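Leucine aminopeptidase (Legionella pneumophila, PDB 5GNE) probably acts as a zinc-dependent aminopeptidase of the M28 family, removing residues from the N-termini of peptides. Local coordinates at residues Thr278-Leu282 / Tyr330-Thr335. Numbering follows the deposited sequence.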
loop_
_atom_site.group_PDB
_atom_site.type_symbol
_atom_site.label_atom_id
_atom_site.label_comp_id
_atom_site.label_asym_id
_atom_site.label_seq_id
_atom_site.Cartn_x
_atom_site.Cartn_y
_atom_site.Cartn_z
ATOM N N THR A 278 -18.959 -5.486 6.239
ATOM C CA THR A 278 -18.871 -4.600 5.075
ATOM C C THR A 278 -17.419 -4.321 4.713
ATOM O O THR A 278 -16.588 -4.119 5.588
ATOM C CB THR A 278 -19.603 -3.238 5.312
ATOM O OG1 THR A 278 -20.991 -3.475 5.618
ATOM C CG2 THR A 278 -19.510 -2.366 4.075
ATOM N N ILE A 279 -17.098 -4.357 3.428
ATOM C CA ILE A 279 -15.797 -3.859 2.991
ATOM C C ILE A 279 -15.989 -2.579 2.164
ATOM O O ILE A 279 -16.866 -2.499 1.308
ATOM C CB ILE A 279 -15.020 -4.930 2.223
ATOM C CG1 ILE A 279 -14.688 -6.074 3.193
ATOM C CG2 ILE A 279 -13.739 -4.350 1.642
ATOM C CD1 ILE A 279 -13.956 -7.268 2.581
ATOM N N TRP A 280 -15.155 -1.583 2.429
ATOM C CA TRP A 280 -15.298 -0.267 1.811
ATOM C C TRP A 280 -14.253 -0.036 0.717
ATOM O O TRP A 280 -13.068 -0.305 0.905
ATOM C CB TRP A 280 -15.188 0.827 2.886
ATOM C CG TRP A 280 -16.404 0.934 3.767
ATOM C CD1 TRP A 280 -17.516 1.666 3.527
ATOM C CD2 TRP A 280 -16.639 0.231 5.002
ATOM N NE1 TRP A 280 -18.426 1.498 4.552
ATOM C CE2 TRP A 280 -17.915 0.610 5.458
ATOM C CE3 TRP A 280 -15.895 -0.676 5.759
ATOM C CZ2 TRP A 280 -18.459 0.125 6.654
ATOM C CZ3 TRP A 280 -16.441 -1.167 6.944
ATOM C CH2 TRP A 280 -17.707 -0.762 7.378
ATOM N N LEU A 281 -14.711 0.478 -0.420
ATOM C CA LEU A 281 -13.839 0.838 -1.524
ATOM C C LEU A 281 -13.649 2.334 -1.522
ATOM O O LEU A 281 -14.594 3.074 -1.217
ATOM C CB LEU A 281 -14.443 0.398 -2.857
ATOM C CG LEU A 281 -14.697 -1.104 -2.991
ATOM C CD1 LEU A 281 -15.314 -1.427 -4.337
ATOM C CD2 LEU A 281 -13.398 -1.883 -2.787
ATOM N N LEU A 282 -12.455 2.784 -1.908
ATOM C CA LEU A 282 -12.157 4.211 -1.911
ATOM C C LEU A 282 -12.543 4.771 -3.243
ATOM O O LEU A 282 -12.399 4.087 -4.246
ATOM C CB LEU A 282 -10.687 4.465 -1.644
ATOM C CG LEU A 282 -10.395 4.577 -0.152
ATOM C CD1 LEU A 282 -10.223 3.210 0.504
ATOM C CD2 LEU A 282 -9.197 5.468 0.080
ATOM N N TYR A 330 -8.335 0.263 -4.100
ATOM C CA TYR A 330 -7.978 0.229 -2.679
ATOM C C TYR A 330 -9.154 -0.201 -1.785
ATOM O O TYR A 330 -9.965 0.626 -1.378
ATOM C CB TYR A 330 -7.420 1.612 -2.265
ATOM C CG TYR A 330 -7.014 1.817 -0.805
ATOM C CD1 TYR A 330 -6.861 0.755 0.092
ATOM C CD2 TYR A 330 -6.775 3.094 -0.331
ATOM C CE1 TYR A 330 -6.509 0.984 1.422
ATOM C CE2 TYR A 330 -6.417 3.330 0.985
ATOM C CZ TYR A 330 -6.292 2.277 1.851
ATOM O OH TYR A 330 -5.918 2.544 3.147
ATOM N N PRO A 331 -9.273 -1.510 -1.500
ATOM C CA PRO A 331 -10.287 -1.953 -0.523
ATOM C C PRO A 331 -9.832 -1.680 0.921
ATOM O O PRO A 331 -8.669 -1.931 1.261
ATOM C CB PRO A 331 -10.404 -3.457 -0.800
ATOM C CG PRO A 331 -9.030 -3.847 -1.293
ATOM C CD PRO A 331 -8.523 -2.645 -2.080
ATOM N N SER A 332 -10.736 -1.191 1.766
ATOM C CA SER A 332 -10.379 -0.856 3.142
ATOM C C SER A 332 -11.324 -1.432 4.228
ATOM O O SER A 332 -12.534 -1.540 4.040
ATOM C CB SER A 332 -10.309 0.658 3.260
ATOM O OG SER A 332 -9.856 1.038 4.533
ATOM N N ALA A 333 -10.740 -1.768 5.377
ATOM C CA ALA A 333 -11.456 -2.306 6.532
ATOM C C ALA A 333 -12.529 -1.381 7.120
ATOM O O ALA A 333 -13.542 -1.859 7.622
ATOM C CB ALA A 333 -10.449 -2.692 7.630
ATOM N N THR A 334 -12.306 -0.070 7.059
ATOM C CA THR A 334 -13.190 0.910 7.711
ATOM C C THR A 334 -13.567 2.058 6.775
ATOM O O THR A 334 -12.897 2.277 5.763
ATOM C CB THR A 334 -12.545 1.515 8.977
ATOM O OG1 THR A 334 -11.317 2.153 8.615
ATOM C CG2 THR A 334 -12.247 0.445 10.009
ATOM N N THR A 335 -14.680 2.732 7.075
ATOM C CA THR A 335 -15.025 4.019 6.456
ATOM C C THR A 335 -14.264 5.108 7.177
ATOM O O THR A 335 -13.765 4.881 8.273
ATOM C CB THR A 335 -16.516 4.340 6.530
ATOM O OG1 THR A 335 -17.275 3.177 6.209
ATOM C CG2 THR A 335 -16.892 5.453 5.547
HETATM O O HOH W 1 -10.746 1.531 -4.883
#
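W280 and S332 form an antiparallel hydrogen-bonded pair: W280 N donates to S332 O at 3.1 Å, and S332 N bonds W280 O at 2.6 Å. One step along, L281 and P331 make the neighbouring non-hydrogen-bonded pair, which asks for no N-H across the strands; L281 CD2 meets P331 CB at 3.9 Å. Beyond it the pairing slackens into a weak bond from L282 N to Y330 O, and a water takes over, accepting from Y330 N and donating to L282 O. The L282 side chain closes this end, with CD1 over one face of the Y330 ring, 3.8 Å from its centroid. At the other end the chain turns after S332 and runs along one face of the W280 indole, with T335 CB 4.0 Å from the centroid of the five-membered ring; the hydroxyl between them is modelled too close to carry weight. T278 CG2 covers the opposite face. The two strands are antiparallel neighbours in the mixed central sheet of the M28 peptidase domain, where 279-282 also pairs with 306-309. Helices 288-302 and 355-373 pack on the L281 and P331 side. Y330 OH hydrogen-bonds the main-chain O of D266, whose side chain binds zinc, consistent with a second-shell part in holding that ligand's backbone; the strand pairing and the L282 packing in turn help fix Y330.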